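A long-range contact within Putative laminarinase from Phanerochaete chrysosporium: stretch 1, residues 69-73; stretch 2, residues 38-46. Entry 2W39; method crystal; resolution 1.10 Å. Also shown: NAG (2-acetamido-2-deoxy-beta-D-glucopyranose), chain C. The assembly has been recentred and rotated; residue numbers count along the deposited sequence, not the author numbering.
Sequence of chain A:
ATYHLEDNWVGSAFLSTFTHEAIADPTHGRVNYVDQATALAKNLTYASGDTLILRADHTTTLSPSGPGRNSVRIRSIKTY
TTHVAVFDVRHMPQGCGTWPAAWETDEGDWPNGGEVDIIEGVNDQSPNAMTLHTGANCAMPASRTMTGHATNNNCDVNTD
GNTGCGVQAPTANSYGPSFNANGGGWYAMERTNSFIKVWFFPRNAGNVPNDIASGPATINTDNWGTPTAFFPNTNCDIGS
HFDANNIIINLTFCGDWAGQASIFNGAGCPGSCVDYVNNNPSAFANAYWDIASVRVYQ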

ATOM      1  N   ARG A  69     -19.060  -1.291   3.257  1.00  7.71           N
ATOM      2  CA  ARG A  69     -18.537  -1.423   4.612  1.00  7.38           C
ATOM      3  C   ARG A  69     -17.675  -0.213   4.939  1.00  6.64           C
ATOM      4  O   ARG A  69     -16.804   0.170   4.154  1.00  6.49           O
ATOM      5  CB  ARG A  69     -17.742  -2.727   4.754  1.00  7.70           C
ATOM      6  CG  ARG A  69     -17.294  -3.035   6.179  1.00  7.36           C
ATOM      7  CD  ARG A  69     -17.015  -4.515   6.420  1.00  7.44           C
ATOM      8  NE  ARG A  69     -18.259  -5.301   6.406  1.00  7.81           N
ATOM      9  CZ  ARG A  69     -19.191  -5.287   7.360  1.00  7.55           C
ATOM     10  NH1 ARG A  69     -19.043  -4.563   8.469  1.00  8.05           N
ATOM     11  NH2 ARG A  69     -20.290  -6.008   7.185  1.00  9.07           N
ATOM     12  N   ASN A  70     -17.899   0.398   6.097  1.00  6.93           N
ATOM     13  CA  ASN A  70     -17.122   1.579   6.447  1.00  6.96           C
ATOM     14  C   ASN A  70     -15.642   1.242   6.572  1.00  6.27           C
ATOM     15  O   ASN A  70     -15.256   0.213   7.158  1.00  6.75           O
ATOM     16  CB  ASN A  70     -17.580   2.197   7.768  1.00  6.97           C
ATOM     17  CG  ASN A  70     -18.931   2.872   7.679  1.00  8.71           C
ATOM     18  OD1 ASN A  70     -19.435   3.183   6.605  1.00  9.34           O
ATOM     19  ND2 ASN A  70     -19.517   3.139   8.851  1.00 10.03           N
ATOM     20  N   SER A  71     -14.811   2.114   5.998  1.00  5.61           N
ATOM     21  CA  SER A  71     -13.368   1.958   6.026  1.00  5.36           C
ATOM     22  C   SER A  71     -12.748   3.332   5.801  1.00  5.32           C
ATOM     23  O   SER A  71     -13.469   4.340   5.722  1.00  5.86           O
ATOM     24  CB  SER A  71     -12.943   0.960   4.949  1.00  5.73           C
ATOM     25  OG  SER A  71     -11.585   0.586   5.142  1.00  6.08           O
ATOM     26  N   VAL A  72     -11.424   3.357   5.681  1.00  5.53           N
ATOM     27  CA  VAL A  72     -10.711   4.616   5.555  1.00  5.60           C
ATOM     28  C   VAL A  72      -9.657   4.561   4.457  1.00  5.45           C
ATOM     29  O   VAL A  72      -9.073   3.502   4.168  1.00  5.72           O
ATOM     30  CB  VAL A  72     -10.082   5.069   6.897  1.00  6.38           C
ATOM     31  CG1 VAL A  72     -11.160   5.296   7.973  1.00  7.26           C
ATOM     32  CG2 VAL A  72      -9.023   4.094   7.387  1.00  8.86           C
ATOM     33  N   ARG A  73      -9.393   5.739   3.892  1.00  5.05           N
ATOM     34  CA  ARG A  73      -8.358   5.983   2.893  1.00  5.38           C
ATOM     35  C   ARG A  73      -7.719   7.307   3.300  1.00  5.17           C
ATOM     36  O   ARG A  73      -8.346   8.361   3.187  1.00  6.23           O
ATOM     37  CB  ARG A  73      -8.995   6.063   1.505  1.00  5.47           C
ATOM     38  CG  ARG A  73      -8.037   6.519   0.402  1.00  5.17           C
ATOM     39  CD  ARG A  73      -8.611   6.237  -0.949  1.00  7.41           C
ATOM     40  NE  ARG A  73      -7.916   6.960  -2.016  1.00  5.93           N
ATOM     41  CZ  ARG A  73      -7.849   6.559  -3.285  1.00  5.64           C
ATOM     42  NH1 ARG A  73      -8.292   5.364  -3.650  1.00  6.96           N
ATOM     43  NH2 ARG A  73      -7.268   7.335  -4.188  1.00  6.51           N
TER
HETATM   44  C1  NAG C1299     -10.764   1.778  19.672  1.00 16.54           C
HETATM   45  C2  NAG C1299     -11.187   1.180  21.028  1.00 20.53           C
HETATM   46  C3  NAG C1299      -9.985   0.659  21.825  1.00 20.07           C
HETATM   47  C4  NAG C1299      -9.019  -0.145  20.967  1.00 19.63           C
HETATM   48  C5  NAG C1299      -8.657   0.661  19.718  1.00 18.34           C
HETATM   49  C6  NAG C1299      -7.640  -0.073  18.842  1.00 19.51           C
HETATM   50  C7  NAG C1299     -13.033   2.094  22.424  1.00 29.39           C
HETATM   51  C8  NAG C1299     -13.437   3.275  23.257  1.00 25.90           C
HETATM   52  N2  NAG C1299     -11.850   2.207  21.818  1.00 22.99           N
HETATM   53  O3  NAG C1299     -10.411  -0.138  22.915  1.00 22.76           O
HETATM   54  O4  NAG C1299      -7.857  -0.434  21.712  1.00 21.84           O
HETATM   55  O5  NAG C1299      -9.858   0.909  19.001  1.00 16.03           O
HETATM   56  O6  NAG C1299      -8.170  -1.283  18.343  1.00 21.37           O
HETATM   57  O7  NAG C1299     -13.774   1.113  22.342  1.00 27.40           O
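Stretch 2 38-46: TALAKNLTY

The contact between residues 38-46 and residues 69-73 is a small packing of side chain on side chain, built chiefly from aliphatic carbon and without a single hydrogen bond from one stretch to the other. The two segments bury 226 Å² in total, both sides summed, and their backbones stay well apart: the nearest CA pairs are Ser71 CA to Leu44 CA at 6.7 Å and Val72 CA to Ala39 CA at 7.2 Å.

Stretch 2 enters as the end of a helix, turns, and leaves as a strand. Residues 38-41 are helical, with phi/psi near -65/-40, and Lys42 N still bonds to Thr38 O at 2.9 Å. Asn43 then adopts a positive phi (57/34), the mark of a Schellman motif. The two hydrogen bonds back into the last turn that go with it are Asn43 N to Leu40 O at 3.1 Å and Leu44 N to Ala39 O at 2.8 Å; a weak bond from Thr45 N to Ala39 O, 3.3 Å, follows. The reversal brings Leu44 back beside Ala39, so that one short segment offers both to stretch 1.

Stretch 1 is extended, and its side chains alternate accordingly. From Lys42 to Thr45 the chain of stretch 2 runs in roughly the same sense as stretch 1 from Asn70 to Val72: Lys42 lies by Asn70, Leu44 reaches both Asn70 and Val72, and Thr45 lies by Val72. Residues 38-41 run across this line. The CA-to-CB bonds of Asn70 and Val72 point toward stretch 2, whereas that of Ser71 points away; Ser71 reaches the contact only through its backbone, with N 4.4 Å from Leu44 CD1.

Val72, in the m rotamer, places CG1 3.7 Å from Ala39 CB, 4.2 Å from Leu44 CB and 3.7 Å from Thr45 OG1. One methyl therefore touches the helix, the turn and the start of the strand. The Thr45 hydroxyl is hydrogen-bonded elsewhere in the structure.

Leu44 (chi1 m, chi2 t) spans both inward-facing residues of stretch 1: its CB lies near Val72, while its CD1 comes within 3.6 Å of Asn70 CB, the closest approach in the contact. Leu44, Val72 and Asn70 are covered by 60, 59 and 54 Å². At the exposed margin, Asn70 ND2 lies 3.9 Å from Lys42 CD.

Asn43 itself takes no part. It carries the glycan, with ND2 bonded to NAG C1 at 1.4 Å, and the sugar lies over one face of the Tyr46 ring, NAG C5 being 3.8 Å from Tyr46 CG.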

ATOM      1  N   THR A  38     -15.718  11.243  11.206  1.00  7.53           N
ATOM      2  CA  THR A  38     -16.541  10.040  11.267  1.00  8.15           C
ATOM      3  C   THR A  38     -15.698   8.830  11.657  1.00  7.31           C
ATOM      4  O   THR A  38     -16.107   8.027  12.503  1.00  7.79           O
ATOM      5  CB  THR A  38     -17.253   9.819   9.936  1.00  7.93           C
ATOM      6  OG1 THR A  38     -18.046  10.975   9.632  1.00  9.19           O
ATOM      7  CG2 THR A  38     -18.166   8.607   9.988  1.00  9.47           C
ATOM      8  N   ALA A  39     -14.510   8.723  11.067  1.00  7.44           N
ATOM      9  CA  ALA A  39     -13.603   7.617  11.406  1.00  7.76           C
ATOM     10  C   ALA A  39     -13.248   7.602  12.885  1.00  7.67           C
ATOM     11  O   ALA A  39     -13.239   6.545  13.519  1.00  8.45           O
ATOM     12  CB  ALA A  39     -12.337   7.694  10.574  1.00  7.80           C
ATOM     13  N   LEU A  40     -12.944   8.779  13.430  1.00  8.19           N
ATOM     14  CA  LEU A  40     -12.597   8.861  14.840  1.00  8.38           C
ATOM     15  C   LEU A  40     -13.782   8.506  15.735  1.00  9.09           C
ATOM     16  O   LEU A  40     -13.635   7.747  16.692  1.00  9.95           O
ATOM     17  CB  LEU A  40     -12.030  10.238  15.172  1.00  9.11           C
ATOM     18  CG  LEU A  40     -10.641  10.514  14.585  1.00  9.41           C
ATOM     19  CD1 LEU A  40     -10.297  11.991  14.714  1.00 11.35           C
ATOM     20  CD2 LEU A  40      -9.556   9.657  15.247  1.00 10.95           C
ATOM     21  N   ALA A  41     -14.958   9.026  15.390  1.00  8.40           N
ATOM     22  CA  ALA A  41     -16.159   8.786  16.200  1.00  8.68           C
ATOM     23  C   ALA A  41     -16.526   7.306  16.201  1.00  9.32           C
ATOM     24  O   ALA A  41     -17.070   6.794  17.189  1.00 10.42           O
ATOM     25  CB  ALA A  41     -17.316   9.604  15.675  1.00  9.49           C
ATOM     26  N   LYS A  42     -16.269   6.625  15.086  1.00  9.22           N
ATOM     27  CA  LYS A  42     -16.633   5.223  14.930  1.00  9.55           C
ATOM     28  C   LYS A  42     -15.474   4.278  15.273  1.00  9.64           C
ATOM     29  O   LYS A  42     -15.591   3.057  15.131  1.00  9.78           O
ATOM     30  CB  LYS A  42     -17.180   4.973  13.528  1.00 10.37           C
ATOM     31  CG  LYS A  42     -18.500   5.710  13.308  1.00 12.22           C
ATOM     32  CD  LYS A  42     -19.236   5.276  12.056  1.00 14.66           C
ATOM     33  CE  LYS A  42     -20.625   5.934  11.977  1.00 16.51           C
ATOM     34  NZ  LYS A  42     -21.566   5.451  13.042  1.00 17.10           N
ATOM     35  N   ASN A  43     -14.358   4.854  15.727  1.00  9.18           N
ATOM     36  CA  ASN A  43     -13.139   4.108  16.078  1.00  9.52           C
ATOM     37  C   ASN A  43     -12.603   3.269  14.925  1.00  8.58           C
ATOM     38  O   ASN A  43     -12.024   2.187  15.127  1.00  9.79           O
ATOM     39  CB  ASN A  43     -13.313   3.286  17.360  1.00 11.12           C
ATOM     40  CG  ASN A  43     -11.987   3.028  18.084  1.00 12.53           C
ATOM     41  OD1 ASN A  43     -11.014   3.781  17.942  1.00 13.25           O
ATOM     42  ND2 ASN A  43     -11.962   1.949  18.876  1.00 15.03           N
ATOM     43  N   LEU A  44     -12.780   3.785  13.713  1.00  7.76           N
ATOM     44  CA  LEU A  44     -12.163   3.175  12.540  1.00  7.75           C
ATOM     45  C   LEU A  44     -10.740   3.669  12.338  1.00  7.82           C
ATOM     46  O   LEU A  44      -9.922   3.014  11.685  1.00  8.01           O
ATOM     47  CB  LEU A  44     -13.001   3.441  11.300  1.00  8.45           C
ATOM     48  CG  LEU A  44     -14.439   2.927  11.424  1.00  9.08           C
ATOM     49  CD1 LEU A  44     -15.207   3.264  10.184  1.00 12.46           C
ATOM     50  CD2 LEU A  44     -14.492   1.421  11.708  1.00 12.11           C
ATOM     51  N   THR A  45     -10.452   4.846  12.883  1.00  7.83           N
ATOM     52  CA  THR A  45      -9.087   5.347  12.980  1.00  8.08           C
ATOM     53  C   THR A  45      -8.828   5.582  14.450  1.00  8.14           C
ATOM     54  O   THR A  45      -9.656   6.202  15.142  1.00  9.30           O
ATOM     55  CB  THR A  45      -8.926   6.648  12.199  1.00  8.05           C
ATOM     56  OG1 THR A  45      -9.098   6.336  10.816  1.00  7.75           O
ATOM     57  CG2 THR A  45      -7.546   7.304  12.406  1.00  8.70           C
ATOM     58  N   TYR A  46      -7.684   5.100  14.925  1.00  8.99           N
ATOM     59  CA  TYR A  46      -7.274   5.243  16.311  1.00 10.42           C
ATOM     60  C   TYR A  46      -5.811   5.639  16.234  1.00 10.82           C
ATOM     61  O   TYR A  46      -5.015   4.920  15.647  1.00 10.91           O
ATOM     62  CB  TYR A  46      -7.470   3.905  17.030  1.00 12.69           C
ATOM     63  CG  TYR A  46      -6.983   3.875  18.453  1.00 15.53           C
ATOM     64  CD1 TYR A  46      -7.769   4.389  19.478  1.00 17.68           C
ATOM     65  CD2 TYR A  46      -5.753   3.314  18.779  1.00 18.25           C
ATOM     66  CE1 TYR A  46      -7.339   4.363  20.796  1.00 19.47           C
ATOM     67  CE2 TYR A  46      -5.312   3.279  20.101  1.00 20.00           C
ATOM     68  CZ  TYR A  46      -6.116   3.808  21.097  1.00 18.41           C
ATOM     69  OH  TYR A  46      -5.710   3.793  22.415  1.00 20.42           O
TER